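Local coordinates for protein alpha-galactosidase (Lactobacillus brevis, PDB 3MI6) that probably hydrolyses terminal, non-reducing alpha-D-galactose residues of alpha-galactosides, as a glycoside hydrolase of family 36, at residues D[639-644]-D[680-685]; D[666-671]-D[728-733]; D[240-245]-D[304-309]. All coordinates share one frame; numbering follows the deposited sequence.

How the interactions relate
The three contacts, none of them at the predicted active site, run from within the C-terminal domain, interactions 1 and 2, to the loop and helix start of interaction 3. Interaction 2 pairs two strands in the six-stranded sheet of that domain, and interaction 1 packs a smaller sheet against that sheet and its edge; their centres are about 10 Å apart and they touch where Phe682 CE2 meets Ala666 CB at 3.4 Å. Interaction 3, at the start of helix 305-319, has its centre about 14 Å from that of interaction 1. A salt bridge links the two, Lys685 NZ to Glu243 OE1 at 2.7 Å. Interactions 2 and 3 do not touch, their nearest atoms being about 12 Å apart, so interaction 1 bridges them.

Interaction 1: D[639-644]-D[680-685]; sequences YRIDSP and TRFYFK
From Tyr639 facing Lys685 to Asp642 facing Phe682, the two backbones run roughly antiparallel, their directions 152° apart, but diverge from 6.9 Å between the CA atoms of Tyr639 and Lys685 to 9.1 Å between those of Asp642 and Phe682. The first segment leaves the edge strand of the six-stranded sheet through a classic beta bulge, Ile641 and Asp642 both facing Ser653; the second begins as strand 680-682, which pairs with strand 712-714, and runs on as loop. Side chains fill the gap between them. Ile641 does most of the bridging: its CD1, turned anti to CA (chi2 169°), reaches the tip of Phe682, 3.6 Å from CZ, with the two side chains crossing at about a right angle. One carbon back, Ile641 CG1 lies 3.7 Å from Lys685 CG, so the lysine's first carbons pack on the isoleucine, while its NZ goes on to a salt bridge with Glu243. Tyr639 adds CD1 beside Lys685 CB. Behind Phe682, its CE2 stands 3.6 Å above the centre of the Phe684 ring. The polar link across the wider end is a water that donates to Asp642 OD2, which also bonds Ser653 OG, and accepts from Tyr683 N, 3.0 Å from the water oxygen.

Interaction 2: D[666-671]-D[728-733]; sequences AARYQL and YTQLFV
The Phe732 ring turns its edge to Ala666 O and to Arg668 CB, the latter 4.4 Å from Phe732 CE2, and the nearly parallel ring of Phe682 meets it from the smaller sheet. The Arg668 guanidinium likewise offers an edge: Gln730 OE1 lies almost in its plane, 3.0 Å from NH1. Both belong to one face of an antiparallel beta sheet, in which strands 663-670 and 728-736 are central neighbours. Extended from CG to NE, Arg668 runs alongside Gln730, and its NH1 donates to a lone pair of OE1 although the guanidinium and amide planes are 48° apart. On the opposite face, Thr729 lies alongside the Tyr669 ring, pointing the same way, its CG2 3.5 Å from Tyr669 CE1; edge-to-face contact with Trp654 and a hydrogen bond from the tyrosine hydroxyl to Ala595 O fix the ring further. Ala667 CB and Leu731 CD1 touch on that face as well. Beneath the side chains, Ala666 with Phe732, Arg668 with Gln730, and Gln670 with Tyr728 form hydrogen-bonded pairs, two bonds each. Residues of the intervening non-hydrogen-bonded pairs point CA-H groups at carbonyls of the neighbouring hydrogen-bonded pairs, as Tyr669 CA does to Tyr728 O at 3.1 Å.

Interaction 3: D[240-245]-D[304-309]; sequences TTDEQG and GMNQLS
The loop 240-245 lays consecutive carbonyls against the start of helix 305-319: Met305 N donates to Thr241 O at 2.8 Å, in the carbonyl plane, and Asn306 N to Asp242 O at 3.1 Å. Asp242 O also accepts a hydrogen bond from a water that in turn accepts from Gln307 N, so three amides of the first turn find partners. Gly304, at the N-cap position, adds a weak bond to Gly245 O; its backbone passes so close to Glu243 and Gln244 that a CB would collide with them. Met305, here selenomethionine, carries the apolar part. A turn about its CG–SE bond (chi3 -73°) lays CE 3.4 Å from Thr241 C, while its CG meets Thr240 CG2. On the other flank Asp242 OD1 sits 3.3 Å from Met305 CB and makes its salt bridge with Arg640 NE. Asn306 rests its ND2 3.5 Å from Asp242 CB and gives OD1 to the backbone N of Arg640. An alanine here would probably leave that Arg640 amide without its acceptor and open a gap beside Asp242 CB. The loop is held in shape by Thr241, whose OG1 accepts from Glu243 N at 3.0 Å in an ST turn, and Thr241 also packs on Gln239 of the second subunit. The whole is a helix N-terminus, with Gly304 at the N-cap, whose first amides are met by backbone carbonyls of the hairpin loop between neighbouring strands 233-236 and 247-252.

Interaction 1: D[639-644]-D[680-685]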
loop_
_atom_site.group_PDB
_atom_site.type_symbol
_atom_site.label_atom_id
_atom_site.label_comp_id
_atom_site.label_asym_id
_atom_site.label_seq_id
_atom_site.Cartn_x
_atom_site.Cartn_y
_atom_site.Cartn_z
ATOM N N TYR D 639 10.212 -7.315 -25.290
ATOM C CA TYR D 639 10.304 -6.572 -24.042
ATOM C C TYR D 639 9.018 -5.796 -23.775
ATOM O O TYR D 639 8.572 -5.028 -24.623
ATOM C CB TYR D 639 11.443 -5.567 -24.143
ATOM C CG TYR D 639 12.819 -6.175 -24.177
ATOM C CD1 TYR D 639 13.563 -6.342 -23.009
ATOM C CD2 TYR D 639 13.383 -6.558 -25.366
ATOM C CE1 TYR D 639 14.825 -6.872 -23.050
ATOM C CE2 TYR D 639 14.630 -7.090 -25.412
ATOM C CZ TYR D 639 15.355 -7.252 -24.265
ATOM O OH TYR D 639 16.619 -7.808 -24.355
ATOM N N ARG D 640 8.441 -5.991 -22.596
ATOM C CA ARG D 640 7.414 -5.098 -22.081
ATOM C C ARG D 640 8.101 -3.907 -21.431
ATOM O O ARG D 640 9.117 -4.062 -20.764
ATOM C CB ARG D 640 6.553 -5.799 -21.029
ATOM C CG ARG D 640 5.601 -6.865 -21.559
ATOM C CD ARG D 640 5.033 -7.689 -20.403
ATOM N NE ARG D 640 6.095 -8.376 -19.679
ATOM C CZ ARG D 640 6.459 -9.644 -19.894
ATOM N NH1 ARG D 640 5.828 -10.371 -20.819
ATOM N NH2 ARG D 640 7.446 -10.195 -19.176
ATOM N N ILE D 641 7.539 -2.719 -21.609
ATOM C CA ILE D 641 8.115 -1.528 -21.022
ATOM C C ILE D 641 7.094 -0.916 -20.048
ATOM O O ILE D 641 7.077 -1.271 -18.863
ATOM C CB ILE D 641 8.606 -0.545 -22.156
ATOM C CG1 ILE D 641 9.772 -1.178 -22.923
ATOM C CG2 ILE D 641 9.036 0.821 -21.620
ATOM C CD1 ILE D 641 10.151 -0.453 -24.183
ATOM N N ASP D 642 6.243 -0.022 -20.551
ATOM C CA ASP D 642 5.172 0.598 -19.771
ATOM C C ASP D 642 3.947 -0.324 -19.700
ATOM O O ASP D 642 3.484 -0.829 -20.733
ATOM C CB ASP D 642 4.775 1.946 -20.399
ATOM C CG ASP D 642 5.933 2.949 -20.418
ATOM O OD1 ASP D 642 6.277 3.444 -19.313
ATOM O OD2 ASP D 642 6.487 3.252 -21.522
ATOM N N SER D 643 3.411 -0.521 -18.495
ATOM C CA SER D 643 2.351 -1.510 -18.270
ATOM C C SER D 643 0.991 -0.935 -17.918
ATOM O O SER D 643 0.885 -0.140 -16.995
ATOM C CB SER D 643 2.754 -2.445 -17.145
ATOM O OG SER D 643 1.678 -3.299 -16.821
ATOM N N PRO D 644 -0.066 -1.365 -18.628
ATOM C CA PRO D 644 -1.434 -0.922 -18.347
ATOM C C PRO D 644 -1.928 -1.504 -17.034
ATOM O O PRO D 644 -3.049 -1.204 -16.616
ATOM C CB PRO D 644 -2.232 -1.559 -19.474
ATOM C CG PRO D 644 -1.501 -2.789 -19.747
ATOM C CD PRO D 644 -0.052 -2.427 -19.644
ATOM N N THR D 680 7.197 13.800 -22.883
ATOM C CA THR D 680 7.274 12.360 -22.968
ATOM C C THR D 680 8.717 11.924 -23.126
ATOM O O THR D 680 9.433 12.410 -24.000
ATOM C CB THR D 680 6.481 11.809 -24.171
ATOM O OG1 THR D 680 5.086 12.078 -23.997
ATOM C CG2 THR D 680 6.706 10.298 -24.299
ATOM N N ARG D 681 9.147 11.008 -22.271
ATOM C CA ARG D 681 10.387 10.307 -22.538
ATOM C C ARG D 681 10.171 8.806 -22.601
ATOM O O ARG D 681 9.793 8.177 -21.613
ATOM C CB ARG D 681 11.482 10.638 -21.530
ATOM C CG ARG D 681 12.831 10.177 -22.047
ATOM C CD ARG D 681 13.972 10.915 -21.446
ATOM N NE ARG D 681 13.764 12.348 -21.400
ATOM C CZ ARG D 681 14.617 13.168 -20.806
ATOM N NH1 ARG D 681 15.712 12.666 -20.234
ATOM N NH2 ARG D 681 14.378 14.473 -20.779
ATOM N N PHE D 682 10.421 8.250 -23.782
ATOM C CA PHE D 682 10.372 6.815 -23.995
ATOM C C PHE D 682 11.727 6.131 -23.746
ATOM O O PHE D 682 12.727 6.528 -24.322
ATOM C CB PHE D 682 9.912 6.539 -25.421
ATOM C CG PHE D 682 9.727 5.092 -25.699
ATOM C CD1 PHE D 682 8.777 4.364 -25.000
ATOM C CD2 PHE D 682 10.502 4.451 -26.637
ATOM C CE1 PHE D 682 8.599 3.026 -25.238
ATOM C CE2 PHE D 682 10.335 3.111 -26.875
ATOM C CZ PHE D 682 9.381 2.392 -26.173
ATOM N N TYR D 683 11.768 5.109 -22.898
ATOM C CA TYR D 683 13.038 4.416 -22.633
ATOM C C TYR D 683 13.163 3.054 -23.328
ATOM O O TYR D 683 12.664 2.045 -22.817
ATOM C CB TYR D 683 13.247 4.194 -21.133
ATOM C CG TYR D 683 13.422 5.438 -20.333
ATOM C CD1 TYR D 683 12.319 6.119 -19.830
ATOM C CD2 TYR D 683 14.700 5.944 -20.053
ATOM C CE1 TYR D 683 12.482 7.280 -19.077
ATOM C CE2 TYR D 683 14.870 7.103 -19.300
ATOM C CZ TYR D 683 13.758 7.759 -18.821
ATOM O OH TYR D 683 13.903 8.892 -18.074
ATOM N N PHE D 684 13.845 2.998 -24.465
ATOM C CA PHE D 684 14.066 1.707 -25.120
ATOM C C PHE D 684 14.757 0.706 -24.179
ATOM O O PHE D 684 15.514 1.094 -23.274
ATOM C CB PHE D 684 14.883 1.881 -26.401
ATOM C CG PHE D 684 14.207 2.730 -27.440
ATOM C CD1 PHE D 684 14.201 4.112 -27.329
ATOM C CD2 PHE D 684 13.581 2.150 -28.536
ATOM C CE1 PHE D 684 13.586 4.898 -28.283
ATOM C CE2 PHE D 684 12.954 2.935 -29.485
ATOM C CZ PHE D 684 12.951 4.304 -29.359
ATOM N N LYS D 685 14.467 -0.579 -24.385
ATOM C CA LYS D 685 15.212 -1.660 -23.750
ATOM C C LYS D 685 15.761 -2.606 -24.827
ATOM O O LYS D 685 15.367 -2.550 -25.999
ATOM C CB LYS D 685 14.331 -2.453 -22.777
ATOM C CG LYS D 685 13.292 -1.655 -22.009
ATOM C CD LYS D 685 13.914 -0.649 -21.085
ATOM C CE LYS D 685 13.454 -0.853 -19.670
ATOM N NZ LYS D 685 12.963 0.429 -19.109
HETATM O O HOH W 1 9.298 4.189 -21.459
#

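Interaction 2: D[666-671]-D[728-733]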
loop_
_atom_site.group_PDB
_atom_site.type_symbol
_atom_site.label_atom_id
_atom_site.label_comp_id
_atom_site.label_asym_id
_atom_site.label_seq_id
_atom_site.Cartn_x
_atom_site.Cartn_y
_atom_site.Cartn_z
ATOM N N ALA D 666 9.687 -0.378 -31.512
ATOM C CA ALA D 666 9.031 -0.046 -30.252
ATOM C C ALA D 666 7.681 0.595 -30.537
ATOM O O ALA D 666 7.440 1.121 -31.620
ATOM C CB ALA D 666 9.901 0.898 -29.435
ATOM N N ALA D 667 6.784 0.539 -29.569
ATOM C CA ALA D 667 5.485 1.148 -29.759
ATOM C C ALA D 667 5.010 1.635 -28.425
ATOM O O ALA D 667 5.149 0.927 -27.441
ATOM C CB ALA D 667 4.513 0.154 -30.332
ATOM N N ARG D 668 4.483 2.858 -28.401
ATOM C CA ARG D 668 3.850 3.431 -27.226
ATOM C C ARG D 668 2.398 3.748 -27.582
ATOM O O ARG D 668 2.120 4.426 -28.567
ATOM C CB ARG D 668 4.575 4.700 -26.828
ATOM C CG ARG D 668 4.112 5.345 -25.575
ATOM C CD ARG D 668 4.979 6.569 -25.321
ATOM N NE ARG D 668 4.685 7.228 -24.052
ATOM C CZ ARG D 668 3.851 8.258 -23.919
ATOM N NH1 ARG D 668 3.223 8.753 -24.976
ATOM N NH2 ARG D 668 3.638 8.786 -22.723
ATOM N N TYR D 669 1.469 3.240 -26.787
ATOM C CA TYR D 669 0.058 3.510 -26.978
ATOM C C TYR D 669 -0.454 4.257 -25.761
ATOM O O TYR D 669 -0.233 3.835 -24.636
ATOM C CB TYR D 669 -0.725 2.195 -27.135
ATOM C CG TYR D 669 -0.075 1.189 -28.059
ATOM C CD1 TYR D 669 -0.466 1.094 -29.375
ATOM C CD2 TYR D 669 0.947 0.355 -27.616
ATOM C CE1 TYR D 669 0.127 0.200 -30.226
ATOM C CE2 TYR D 669 1.547 -0.546 -28.460
ATOM C CZ TYR D 669 1.130 -0.624 -29.766
ATOM O OH TYR D 669 1.703 -1.522 -30.650
ATOM N N GLN D 670 -1.134 5.372 -25.976
ATOM C CA GLN D 670 -1.773 6.055 -24.867
ATOM C C GLN D 670 -3.266 5.931 -25.079
ATOM O O GLN D 670 -3.756 6.146 -26.200
ATOM C CB GLN D 670 -1.351 7.515 -24.806
ATOM C CG GLN D 670 -1.845 8.259 -23.576
ATOM C CD GLN D 670 -1.441 9.745 -23.583
ATOM O OE1 GLN D 670 -1.787 10.487 -24.517
ATOM N NE2 GLN D 670 -0.700 10.178 -22.543
ATOM N N LEU D 671 -3.993 5.570 -24.022
ATOM C CA LEU D 671 -5.430 5.389 -24.178
ATOM C C LEU D 671 -6.193 6.724 -24.215
ATOM O O LEU D 671 -7.007 6.966 -25.113
ATOM C CB LEU D 671 -5.987 4.468 -23.102
ATOM C CG LEU D 671 -5.440 3.039 -23.077
ATOM C CD1 LEU D 671 -6.080 2.250 -21.931
ATOM C CD2 LEU D 671 -5.666 2.337 -24.402
ATOM N N TYR D 728 -3.935 6.522 -28.970
ATOM C CA TYR D 728 -2.929 7.057 -29.881
ATOM C C TYR D 728 -1.721 6.161 -29.867
ATOM O O TYR D 728 -1.363 5.610 -28.823
ATOM C CB TYR D 728 -2.498 8.465 -29.463
ATOM C CG TYR D 728 -1.860 9.265 -30.575
ATOM C CD1 TYR D 728 -2.636 10.054 -31.425
ATOM C CD2 TYR D 728 -0.490 9.241 -30.780
ATOM C CE1 TYR D 728 -2.065 10.800 -32.449
ATOM C CE2 TYR D 728 0.095 9.981 -31.805
ATOM C CZ TYR D 728 -0.700 10.761 -32.635
ATOM O OH TYR D 728 -0.132 11.498 -33.654
ATOM N N THR D 729 -1.091 6.027 -31.027
ATOM C CA THR D 729 0.083 5.196 -31.144
ATOM C C THR D 729 1.283 5.945 -31.687
ATOM O O THR D 729 1.192 6.663 -32.673
ATOM C CB THR D 729 -0.166 4.033 -32.084
ATOM O OG1 THR D 729 -1.368 3.353 -31.691
ATOM C CG2 THR D 729 1.028 3.091 -32.050
ATOM N N GLN D 730 2.412 5.759 -31.026
ATOM C CA GLN D 730 3.694 6.216 -31.514
ATOM C C GLN D 730 4.593 4.996 -31.760
ATOM O O GLN D 730 4.879 4.222 -30.848
ATOM C CB GLN D 730 4.306 7.171 -30.500
ATOM C CG GLN D 730 3.512 8.450 -30.341
ATOM C CD GLN D 730 3.551 9.016 -28.929
ATOM O OE1 GLN D 730 3.413 8.294 -27.940
ATOM N NE2 GLN D 730 3.709 10.320 -28.833
ATOM N N LEU D 731 5.012 4.840 -33.011
ATOM C CA LEU D 731 5.841 3.741 -33.461
ATOM C C LEU D 731 7.269 4.233 -33.657
ATOM O O LEU D 731 7.489 5.363 -34.082
ATOM C CB LEU D 731 5.314 3.247 -34.794
ATOM C CG LEU D 731 5.075 1.766 -35.056
ATOM C CD1 LEU D 731 4.214 1.118 -33.974
ATOM C CD2 LEU D 731 4.419 1.659 -36.413
ATOM N N PHE D 732 8.233 3.370 -33.362
ATOM C CA PHE D 732 9.641 3.709 -33.407
ATOM C C PHE D 732 10.455 2.598 -34.085
ATOM O O PHE D 732 10.780 1.588 -33.455
ATOM C CB PHE D 732 10.155 3.883 -31.988
ATOM C CG PHE D 732 9.482 4.983 -31.231
ATOM C CD1 PHE D 732 9.852 6.305 -31.421
ATOM C CD2 PHE D 732 8.496 4.702 -30.298
ATOM C CE1 PHE D 732 9.235 7.317 -30.709
ATOM C CE2 PHE D 732 7.881 5.726 -29.583
ATOM C CZ PHE D 732 8.245 7.022 -29.793
ATOM N N VAL D 733 10.783 2.783 -35.361
ATOM C CA VAL D 733 11.636 1.846 -36.084
ATOM C C VAL D 733 13.118 2.166 -35.864
ATOM O O VAL D 733 13.603 3.234 -36.254
ATOM C CB VAL D 733 11.346 1.903 -37.585
ATOM C CG1 VAL D 733 12.197 0.901 -38.330
ATOM C CG2 VAL D 733 9.866 1.674 -37.847
#

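Interaction 3: D[240-245]-D[304-309]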
loop_
_atom_site.group_PDB
_atom_site.type_symbol
_atom_site.label_atom_id
_atom_site.label_comp_id
_atom_site.label_asym_id
_atom_site.label_seq_id
_atom_site.Cartn_x
_atom_site.Cartn_y
_atom_site.Cartn_z
ATOM N N THR D 240 10.436 -7.435 -7.478
ATOM C CA THR D 240 10.652 -7.859 -8.847
ATOM C C THR D 240 9.715 -7.146 -9.830
ATOM O O THR D 240 8.539 -6.929 -9.550
ATOM C CB THR D 240 10.474 -9.356 -8.979
ATOM O OG1 THR D 240 11.457 -9.998 -8.171
ATOM C CG2 THR D 240 10.654 -9.780 -10.430
ATOM N N THR D 241 10.278 -6.789 -10.978
ATOM C CA THR D 241 9.565 -6.121 -12.046
ATOM C C THR D 241 9.922 -6.779 -13.384
ATOM O O THR D 241 10.522 -7.851 -13.425
ATOM C CB THR D 241 9.958 -4.639 -12.117
ATOM O OG1 THR D 241 11.325 -4.538 -12.517
ATOM C CG2 THR D 241 9.807 -3.976 -10.781
ATOM N N ASP D 242 9.558 -6.133 -14.481
ATOM C CA ASP D 242 9.873 -6.661 -15.789
ATOM C C ASP D 242 11.328 -6.426 -16.099
ATOM O O ASP D 242 11.870 -7.039 -17.024
ATOM C CB ASP D 242 9.003 -6.017 -16.857
ATOM C CG ASP D 242 7.668 -6.703 -16.996
ATOM O OD1 ASP D 242 7.640 -7.952 -17.077
ATOM O OD2 ASP D 242 6.638 -6.003 -17.026
ATOM N N GLU D 243 11.971 -5.559 -15.316
ATOM C CA GLU D 243 13.360 -5.193 -15.588
ATOM C C GLU D 243 14.435 -5.911 -14.742
ATOM O O GLU D 243 15.556 -6.110 -15.229
ATOM C CB GLU D 243 13.528 -3.682 -15.474
ATOM C CG GLU D 243 12.714 -2.897 -16.471
ATOM C CD GLU D 243 12.518 -1.444 -16.033
ATOM O OE1 GLU D 243 13.222 -0.565 -16.593
ATOM O OE2 GLU D 243 11.666 -1.180 -15.129
ATOM N N GLN D 244 14.091 -6.291 -13.503
ATOM C CA GLN D 244 15.060 -6.752 -12.491
ATOM C C GLN D 244 14.388 -7.645 -11.454
ATOM O O GLN D 244 13.196 -7.472 -11.179
ATOM C CB GLN D 244 15.660 -5.546 -11.747
ATOM C CG GLN D 244 14.898 -5.110 -10.461
ATOM C CD GLN D 244 14.996 -3.570 -10.161
ATOM O OE1 GLN D 244 15.640 -2.796 -10.911
ATOM N NE2 GLN D 244 14.342 -3.131 -9.059
ATOM N N GLY D 245 15.135 -8.586 -10.869
ATOM C CA GLY D 245 14.646 -9.327 -9.707
ATOM C C GLY D 245 14.159 -10.765 -9.866
ATOM O O GLY D 245 13.829 -11.232 -10.967
ATOM N N GLY D 304 14.591 -10.556 -13.608
ATOM C CA GLY D 304 13.275 -9.970 -13.844
ATOM C C GLY D 304 12.365 -10.669 -14.841
ATOM O O GLY D 304 12.753 -11.623 -15.529
HETATM N N MSE D 305 11.139 -10.177 -14.940
HETATM C CA MSE D 305 10.097 -10.919 -15.664
HETATM C C MSE D 305 10.218 -10.934 -17.195
HETATM O O MSE D 305 9.804 -11.903 -17.846
HETATM C CB MSE D 305 8.702 -10.474 -15.225
HETATM C CG MSE D 305 8.455 -10.692 -13.741
HETATM SE SE MSE D 305 6.683 -10.157 -13.100
HETATM C CE MSE D 305 6.814 -8.206 -13.129
ATOM N N ASN D 306 10.780 -9.879 -17.777
ATOM C CA ASN D 306 11.010 -9.908 -19.210
ATOM C C ASN D 306 11.888 -11.109 -19.509
ATOM O O ASN D 306 11.597 -11.903 -20.433
ATOM C CB ASN D 306 11.672 -8.627 -19.701
ATOM C CG ASN D 306 10.659 -7.556 -20.154
ATOM O OD1 ASN D 306 9.665 -7.835 -20.837
ATOM N ND2 ASN D 306 10.939 -6.318 -19.793
ATOM N N GLN D 307 12.947 -11.256 -18.702
ATOM C CA GLN D 307 13.910 -12.335 -18.877
ATOM C C GLN D 307 13.216 -13.682 -18.724
ATOM O O GLN D 307 13.422 -14.588 -19.531
ATOM C CB GLN D 307 15.083 -12.193 -17.908
ATOM C CG GLN D 307 16.098 -13.348 -17.958
ATOM C CD GLN D 307 16.747 -13.556 -19.338
ATOM O OE1 GLN D 307 16.905 -14.704 -19.807
ATOM N NE2 GLN D 307 17.124 -12.454 -19.991
ATOM N N LEU D 308 12.357 -13.798 -17.715
ATOM C CA LEU D 308 11.578 -15.008 -17.532
ATOM C C LEU D 308 10.719 -15.324 -18.750
ATOM O O LEU D 308 10.687 -16.462 -19.203
ATOM C CB LEU D 308 10.710 -14.911 -16.286
ATOM C CG LEU D 308 9.948 -16.188 -15.947
ATOM C CD1 LEU D 308 10.887 -17.249 -15.391
ATOM C CD2 LEU D 308 8.867 -15.872 -14.948
ATOM N N SER D 309 10.010 -14.341 -19.295
ATOM C CA SER D 309 9.182 -14.652 -20.454
ATOM C C SER D 309 10.049 -15.008 -21.641
ATOM O O SER D 309 9.751 -15.913 -22.392
ATOM C CB SER D 309 8.268 -13.490 -20.831
ATOM O OG SER D 309 7.286 -13.292 -19.835
HETATM O O HOH W 2 14.342 -8.679 -17.654
#